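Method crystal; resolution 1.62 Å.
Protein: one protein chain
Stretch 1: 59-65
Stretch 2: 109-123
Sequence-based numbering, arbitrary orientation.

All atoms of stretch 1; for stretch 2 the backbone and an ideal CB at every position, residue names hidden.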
ATOM      1  N   LYS A  59      10.041   0.972   5.803  1.00 34.16           N
ATOM      2  CA  LYS A  59       8.619   0.572   5.947  1.00 33.18           C
ATOM      3  C   LYS A  59       7.689   1.684   5.486  1.00 35.33           C
ATOM      4  O   LYS A  59       6.664   1.403   4.841  1.00 33.16           O
ATOM      5  CB  LYS A  59       8.301   0.261   7.440  1.00 36.34           C
ATOM      6  CG  LYS A  59       9.199  -0.786   8.114  1.00 43.45           C
ATOM      7  CD  LYS A  59       9.321  -2.078   7.310  1.00 35.56           C
ATOM      8  CE  LYS A  59       9.945  -3.125   8.248  1.00 38.92           C
ATOM      9  NZ  LYS A  59       9.782  -4.495   7.693  1.00 31.42           N
ATOM     10  N   LEU A  60       8.082   2.951   5.739  1.00 32.69           N
ATOM     11  CA  LEU A  60       7.243   4.064   5.275  1.00 32.79           C
ATOM     12  C   LEU A  60       7.140   4.085   3.758  1.00 34.61           C
ATOM     13  O   LEU A  60       6.024   4.197   3.243  1.00 33.39           O
ATOM     14  CB  LEU A  60       7.734   5.416   5.803  1.00 34.83           C
ATOM     15  CG  LEU A  60       6.914   6.630   5.359  1.00 39.05           C
ATOM     16  CD1 LEU A  60       5.482   6.569   5.886  1.00 39.24           C
ATOM     17  CD2 LEU A  60       7.591   7.930   5.830  1.00 39.75           C
ATOM     18  N   GLY A  61       8.276   3.942   3.060  1.00 32.61           N
ATOM     19  CA  GLY A  61       8.292   3.910   1.587  1.00 32.54           C
ATOM     20  C   GLY A  61       7.415   2.778   1.060  1.00 32.53           C
ATOM     21  O   GLY A  61       6.775   2.919   0.008  1.00 31.65           O
ATOM     22  N   ALA A  62       7.386   1.623   1.758  1.00 28.85           N
ATOM     23  CA  ALA A  62       6.545   0.497   1.327  1.00 28.42           C
ATOM     24  C   ALA A  62       5.048   0.869   1.465  1.00 31.37           C
ATOM     25  O   ALA A  62       4.237   0.488   0.620  1.00 29.74           O
ATOM     26  CB  ALA A  62       6.859  -0.744   2.161  1.00 28.46           C
ATOM     27  N   LEU A  63       4.705   1.630   2.513  1.00 29.58           N
ATOM     28  CA  LEU A  63       3.334   2.122   2.700  1.00 29.95           C
ATOM     29  C   LEU A  63       2.976   3.150   1.629  1.00 33.21           C
ATOM     30  O   LEU A  63       1.822   3.171   1.188  1.00 32.97           O
ATOM     31  CB  LEU A  63       3.121   2.701   4.094  1.00 31.03           C
ATOM     32  CG  LEU A  63       3.056   1.628   5.206  1.00 33.94           C
ATOM     33  CD1 LEU A  63       2.983   2.282   6.568  1.00 36.82           C
ATOM     34  CD2 LEU A  63       1.853   0.719   5.015  1.00 37.08           C
ATOM     35  N   TYR A  64       3.949   3.981   1.159  1.00 31.03           N
ATOM     36  CA  TYR A  64       3.657   4.904   0.052  1.00 30.78           C
ATOM     37  C   TYR A  64       3.378   4.105  -1.242  1.00 30.71           C
ATOM     38  O   TYR A  64       2.550   4.515  -2.064  1.00 33.46           O
ATOM     39  CB  TYR A  64       4.822   5.865  -0.191  1.00 32.54           C
ATOM     40  CG  TYR A  64       4.983   6.923   0.884  1.00 37.20           C
ATOM     41  CD1 TYR A  64       3.896   7.347   1.647  1.00 41.40           C
ATOM     42  CD2 TYR A  64       6.203   7.559   1.080  1.00 38.77           C
ATOM     43  CE1 TYR A  64       4.024   8.379   2.589  1.00 44.82           C
ATOM     44  CE2 TYR A  64       6.345   8.583   2.026  1.00 40.45           C
ATOM     45  CZ  TYR A  64       5.254   8.984   2.777  1.00 44.75           C
ATOM     46  OH  TYR A  64       5.383  10.010   3.682  1.00 43.95           O
ATOM     47  N   ILE A  65       4.082   2.964  -1.421  1.00 28.34           N
ATOM     48  CA  ILE A  65       3.815   2.119  -2.614  1.00 28.62           C
ATOM     49  C   ILE A  65       2.381   1.556  -2.499  1.00 32.35           C
ATOM     50  O   ILE A  65       1.622   1.636  -3.463  1.00 32.19           O
ATOM     51  CB  ILE A  65       4.877   0.992  -2.746  1.00 30.56           C
ATOM     52  CG1 ILE A  65       6.239   1.596  -3.120  1.00 31.89           C
ATOM     53  CG2 ILE A  65       4.440  -0.107  -3.792  1.00 29.18           C
ATOM     54  CD1 ILE A  65       7.384   0.625  -2.823  1.00 35.61           C
ATOM     55  N   UNK A 109       3.259  -3.579  11.249  1.00 40.26           N
ATOM     56  CA  UNK A 109       4.686  -3.846  11.075  1.00 39.74           C
ATOM     57  C   UNK A 109       5.470  -2.527  11.110  1.00 41.50           C
ATOM     58  O   UNK A 109       6.536  -2.459  11.728  1.00 41.42           O
ATOM     59  CB  UNK A 109       4.940  -4.589   9.762  1.00 39.74           C
ATOM     60  N   UNK A 110       4.933  -1.467  10.481  1.00 37.40           N
ATOM     61  CA  UNK A 110       5.612  -0.179  10.492  1.00 38.28           C
ATOM     62  C   UNK A 110       5.584   0.404  11.888  1.00 43.21           C
ATOM     63  O   UNK A 110       6.603   0.928  12.348  1.00 44.69           O
ATOM     64  CB  UNK A 110       4.970   0.787   9.494  1.00 38.28           C
ATOM     65  N   UNK A 111       4.464   0.235  12.619  1.00 42.08           N
ATOM     66  CA  UNK A 111       4.372   0.698  14.025  1.00 45.37           C
ATOM     67  C   UNK A 111       5.447   0.009  14.891  1.00 48.61           C
ATOM     68  O   UNK A 111       6.105   0.650  15.721  1.00 50.33           O
ATOM     69  CB  UNK A 111       2.980   0.414  14.592  1.00 45.37           C
ATOM     70  N   UNK A 112       5.639  -1.288  14.680  1.00 45.27           N
ATOM     71  CA  UNK A 112       6.612  -2.055  15.462  1.00 46.81           C
ATOM     72  C   UNK A 112       8.075  -1.663  15.154  1.00 50.93           C
ATOM     73  O   UNK A 112       8.883  -1.589  16.065  1.00 51.44           O
ATOM     74  CB  UNK A 112       6.414  -3.549  15.196  1.00 46.81           C
ATOM     75  N   UNK A 113       8.400  -1.366  13.886  1.00 43.80           N
ATOM     76  CA  UNK A 113       9.784  -1.187  13.458  1.00 43.91           C
ATOM     77  C   UNK A 113      10.251   0.184  13.020  1.00 47.08           C
ATOM     78  O   UNK A 113      11.447   0.458  13.117  1.00 47.79           O
ATOM     79  CB  UNK A 113      10.044  -2.146  12.294  1.00 43.91           C
ATOM     80  N   UNK A 114       9.366   0.994  12.445  1.00 42.09           N
ATOM     81  CA  UNK A 114       9.770   2.256  11.853  1.00 43.33           C
ATOM     82  C   UNK A 114      10.234   3.293  12.859  1.00 48.62           C
ATOM     83  O   UNK A 114       9.785   3.272  14.020  1.00 48.32           O
ATOM     84  CB  UNK A 114       8.608   2.830  11.040  1.00 43.33           C
ATOM     85  N   UNK A 115      11.176   4.171  12.444  1.00 46.55           N
ATOM     86  CA  UNK A 115      11.588   5.274  13.345  1.00 49.60           C
ATOM     87  C   UNK A 115      10.339   6.079  13.720  1.00 53.09           C
ATOM     88  O   UNK A 115       9.462   6.259  12.878  1.00 49.80           O
ATOM     89  CB  UNK A 115      12.635   6.174  12.685  1.00 49.60           C
ATOM     90  N   UNK A 116      10.228   6.521  14.983  1.00 52.61           N
ATOM     91  CA  UNK A 116       9.063   7.262  15.480  1.00 53.39           C
ATOM     92  C   UNK A 116       8.626   8.439  14.586  1.00 54.76           C
ATOM     93  O   UNK A 116       7.425   8.671  14.467  1.00 54.04           O
ATOM     94  CB  UNK A 116       9.370   7.790  16.883  1.00 53.39           C
ATOM     95  N   UNK A 117       9.584   9.129  13.925  1.00 51.99           N
ATOM     96  CA  UNK A 117       9.354  10.245  13.003  1.00 52.30           C
ATOM     97  C   UNK A 117       8.490   9.862  11.790  1.00 52.92           C
ATOM     98  O   UNK A 117       7.900  10.738  11.155  1.00 52.23           O
ATOM     99  CB  UNK A 117      10.699  10.790  12.517  1.00 52.30           C
ATOM    100  N   UNK A 118       8.455   8.567  11.433  1.00 47.59           N
ATOM    101  CA  UNK A 118       7.665   8.115  10.286  1.00 45.56           C
ATOM    102  C   UNK A 118       6.207   7.907  10.658  1.00 49.03           C
ATOM    103  O   UNK A 118       5.360   7.864   9.771  1.00 47.41           O
ATOM    104  CB  UNK A 118       8.245   6.818   9.718  1.00 45.56           C
ATOM    105  N   UNK A 119       5.903   7.785  11.953  1.00 47.14           N
ATOM    106  CA  UNK A 119       4.548   7.456  12.396  1.00 48.53           C
ATOM    107  C   UNK A 119       3.511   8.555  12.058  1.00 51.26           C
ATOM    108  O   UNK A 119       2.468   8.219  11.489  1.00 50.31           O
ATOM    109  CB  UNK A 119       4.558   7.208  13.906  1.00 48.53           C
ATOM    110  N   UNK A 120       3.816   9.854  12.205  1.00 48.00           N
ATOM    111  CA  UNK A 120       2.819  10.863  11.800  1.00 48.32           C
ATOM    112  C   UNK A 120       2.556  10.835  10.291  1.00 49.23           C
ATOM    113  O   UNK A 120       1.492  11.275   9.853  1.00 51.69           O
ATOM    114  CB  UNK A 120       3.287  12.260  12.213  1.00 48.32           C
ATOM    115  N   UNK A 121       3.531  10.367   9.492  1.00 45.52           N
ATOM    116  CA  UNK A 121       3.387  10.264   8.024  1.00 43.52           C
ATOM    117  C   UNK A 121       2.332   9.204   7.653  1.00 46.07           C
ATOM    118  O   UNK A 121       1.654   9.336   6.630  1.00 45.16           O
ATOM    119  CB  UNK A 121       4.730   9.915   7.380  1.00 43.52           C
ATOM    120  N   UNK A 122       2.155   8.182   8.512  1.00 43.11           N
ATOM    121  CA  UNK A 122       1.153   7.130   8.283  1.00 41.58           C
ATOM    122  C   UNK A 122      -0.229   7.685   8.660  1.00 47.75           C
ATOM    123  O   UNK A 122      -1.205   7.398   7.966  1.00 47.17           O
ATOM    124  CB  UNK A 122       1.477   5.872   9.092  1.00 41.58           C
ATOM    125  N   UNK A 123      -0.294   8.550   9.690  1.00 48.19           N
ATOM    126  CA  UNK A 123      -1.539   9.245  10.034  1.00 51.53           C
ATOM    127  C   UNK A 123      -2.001  10.053   8.827  1.00 55.48           C
ATOM    128  O   UNK A 123      -3.188  10.024   8.508  1.00 58.09           O
ATOM    129  CB  UNK A 123      -1.350  10.150  11.253  1.00 51.53           C
TER

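Position 109 is helical, and its CA-to-CB bond points sideways to stretch 1, with the ideal CB 5.3 Å from Lys59 NZ. A short acid would suit the ammonium group, as would a neutral acceptor such as Asn. The residue is Asp109, whose OD2 accepts a hydrogen bond from Lys59 NZ within a salt bridge (3.0 Å), while water 1 links its OD1 to the same NZ.

Position 110 points toward stretch 1, its ideal CB 3.8 Å from Leu63 CD1 and 3.9 Å from Lys59 CB. With the CA atoms of 110 and Lys59 only 5.5 Å apart, a small side chain such as Gly, Ala or Ser is favoured. Ala110 is found, and its CB packs on Leu63 CD1 at 3.8 Å.

Positions 111 and 112 lie out of reach, so stretch 1 sets no preference; they are Ile111 and Gln112.

At 113 the CA-to-CB bond points toward stretch 1, with the ideal CB 4.2 Å from Lys59 CE. Many side chains could rest on the aliphatic part of the lysine. The residue, His113, brings CB to 4.1 Å from Lys59 CE.

Position 114 leaves helical angles (-68/149) and faces Lys59 CB at 4.4 Å from its ideal CB. Small residues fit easily; Ala114 makes this one light contact.

Positions 115 to 117 make no contact. The phi of -57° at 115 is compatible with proline, and the residues are Pro115, Ser116 and Ala117.

Position 118 points toward stretch 1, its ideal CB 4.1 Å from Leu60 CD2. An aliphatic or flat side chain could cover this leucine. His118 lays one ring face over Leu60 CD2, 4.0 Å from the ring centroid, a CH-pi contact; its ND1 also shares water 2 with Leu60 N.

Position 119 points away and 120 is out of reach; they are Leu119 and Pro120.

Position 121 points toward stretch 1, its ideal CB 3.7 Å from Leu60 CD1 and 3.8 Å from Tyr64 OH. A side chain with an aliphatic base would suit, including a long polar one able to turn outward. Lys121 does so: its CB touches Leu60 CD1 (3.8 Å), and water 3 joins its backbone O to Tyr64 OH.

At 122 the bond points sideways, with Leu63 CD1 4.6 Å from the ideal CB. Leu, Ile or Met could reach this apolar surface. Ile122 does, placing CD1 3.6 Å from Leu63 CD1 and CG1 3.9 Å from Leu60 CD1.

Position 123, Leu123, is out of reach.

Stretch 2 109-123: DAIQHAPSAHLPKIL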
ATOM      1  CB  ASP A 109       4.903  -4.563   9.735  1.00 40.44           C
ATOM      2  CG  ASP A 109       6.322  -4.992   9.460  1.00 52.29           C
ATOM      3  OD1 ASP A 109       6.792  -5.944  10.123  1.00 52.41           O
ATOM      4  OD2 ASP A 109       6.935  -4.437   8.521  1.00 49.77           O
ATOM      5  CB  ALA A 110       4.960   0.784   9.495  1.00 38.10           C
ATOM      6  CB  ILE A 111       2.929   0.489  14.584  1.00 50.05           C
ATOM      7  CG1 ILE A 111       1.927   1.462  13.929  1.00 49.98           C
ATOM      8  CG2 ILE A 111       2.870   0.550  16.117  1.00 54.88           C
ATOM      9  CD1 ILE A 111       0.442   1.238  14.286  1.00 55.51           C
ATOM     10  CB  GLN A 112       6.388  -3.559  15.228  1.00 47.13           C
ATOM     11  CG  GLN A 112       7.117  -4.478  16.203  1.00 65.34           C
ATOM     12  CD  GLN A 112       6.990  -5.933  15.812  1.00 82.75           C
ATOM     13  OE1 GLN A 112       6.053  -6.346  15.119  1.00 79.12           O
ATOM     14  NE2 GLN A 112       7.926  -6.749  16.267  1.00 78.26           N
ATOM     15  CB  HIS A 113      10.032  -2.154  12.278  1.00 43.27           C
ATOM     16  CG  HIS A 113       9.925  -3.583  12.681  1.00 47.06           C
ATOM     17  ND1 HIS A 113      10.800  -4.140  13.603  1.00 51.03           N
ATOM     18  CD2 HIS A 113       9.016  -4.514  12.321  1.00 47.20           C
ATOM     19  CE1 HIS A 113      10.398  -5.391  13.771  1.00 50.58           C
ATOM     20  NE2 HIS A 113       9.339  -5.669  13.008  1.00 48.62           N
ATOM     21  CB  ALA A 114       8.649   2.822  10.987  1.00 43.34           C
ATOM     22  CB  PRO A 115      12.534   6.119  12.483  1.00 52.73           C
ATOM     23  CG  PRO A 115      12.927   5.271  11.344  1.00 54.42           C
ATOM     24  CD  PRO A 115      11.817   4.281  11.113  1.00 47.01           C
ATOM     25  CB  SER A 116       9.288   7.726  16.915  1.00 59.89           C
ATOM     26  OG  SER A 116       9.271   6.603  17.786  1.00 67.96           O
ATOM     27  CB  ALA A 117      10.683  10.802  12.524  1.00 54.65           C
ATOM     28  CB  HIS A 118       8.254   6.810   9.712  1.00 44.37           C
ATOM     29  CG  HIS A 118       9.553   7.012   8.990  1.00 47.88           C
ATOM     30  ND1 HIS A 118      10.221   5.946   8.408  1.00 47.24           N
ATOM     31  CD2 HIS A 118      10.241   8.154   8.736  1.00 51.81           C
ATOM     32  CE1 HIS A 118      11.286   6.464   7.821  1.00 48.59           C
ATOM     33  NE2 HIS A 118      11.344   7.796   7.996  1.00 51.67           N
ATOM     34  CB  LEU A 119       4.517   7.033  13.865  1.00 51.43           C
ATOM     35  CG  LEU A 119       5.422   5.820  14.189  1.00 55.92           C
ATOM     36  CD1 LEU A 119       5.349   5.465  15.674  1.00 59.35           C
ATOM     37  CD2 LEU A 119       5.153   4.612  13.253  1.00 56.09           C
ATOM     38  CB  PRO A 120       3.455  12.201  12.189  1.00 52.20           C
ATOM     39  CG  PRO A 120       4.616  11.895  13.020  1.00 57.34           C
ATOM     40  CD  PRO A 120       4.994  10.463  12.863  1.00 51.75           C
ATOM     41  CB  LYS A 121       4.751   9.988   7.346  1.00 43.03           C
ATOM     42  CG  LYS A 121       5.833  11.065   7.610  1.00 45.96           C
ATOM     43  CD  LYS A 121       5.501  12.395   6.954  1.00 50.96           C
ATOM     44  CE  LYS A 121       6.462  13.516   7.292  1.00 51.05           C
ATOM     45  NZ  LYS A 121       5.844  14.836   7.004  1.00 51.61           N
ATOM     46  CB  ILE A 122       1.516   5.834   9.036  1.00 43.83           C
ATOM     47  CG1 ILE A 122       2.983   5.436   8.725  1.00 43.07           C
ATOM     48  CG2 ILE A 122       0.546   4.680   8.641  1.00 44.36           C
ATOM     49  CD1 ILE A 122       3.550   4.226   9.604  1.00 41.54           C
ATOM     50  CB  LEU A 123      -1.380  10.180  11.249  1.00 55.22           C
ATOM     51  CG  LEU A 123      -1.572   9.585  12.616  1.00 62.05           C
ATOM     52  CD1 LEU A 123      -1.600  10.702  13.653  1.00 65.91           C
ATOM     53  CD2 LEU A 123      -2.886   8.806  12.719  1.00 65.56           C
TER
HETATM   54  O   HOH W   1       9.448  -6.760   9.540  1.00 67.26           O
HETATM   55  O   HOH W   2      10.092   3.269   7.874  1.00 36.27           O
HETATM   56  O   HOH W   3       2.680  10.910   4.494  1.00 44.36           O
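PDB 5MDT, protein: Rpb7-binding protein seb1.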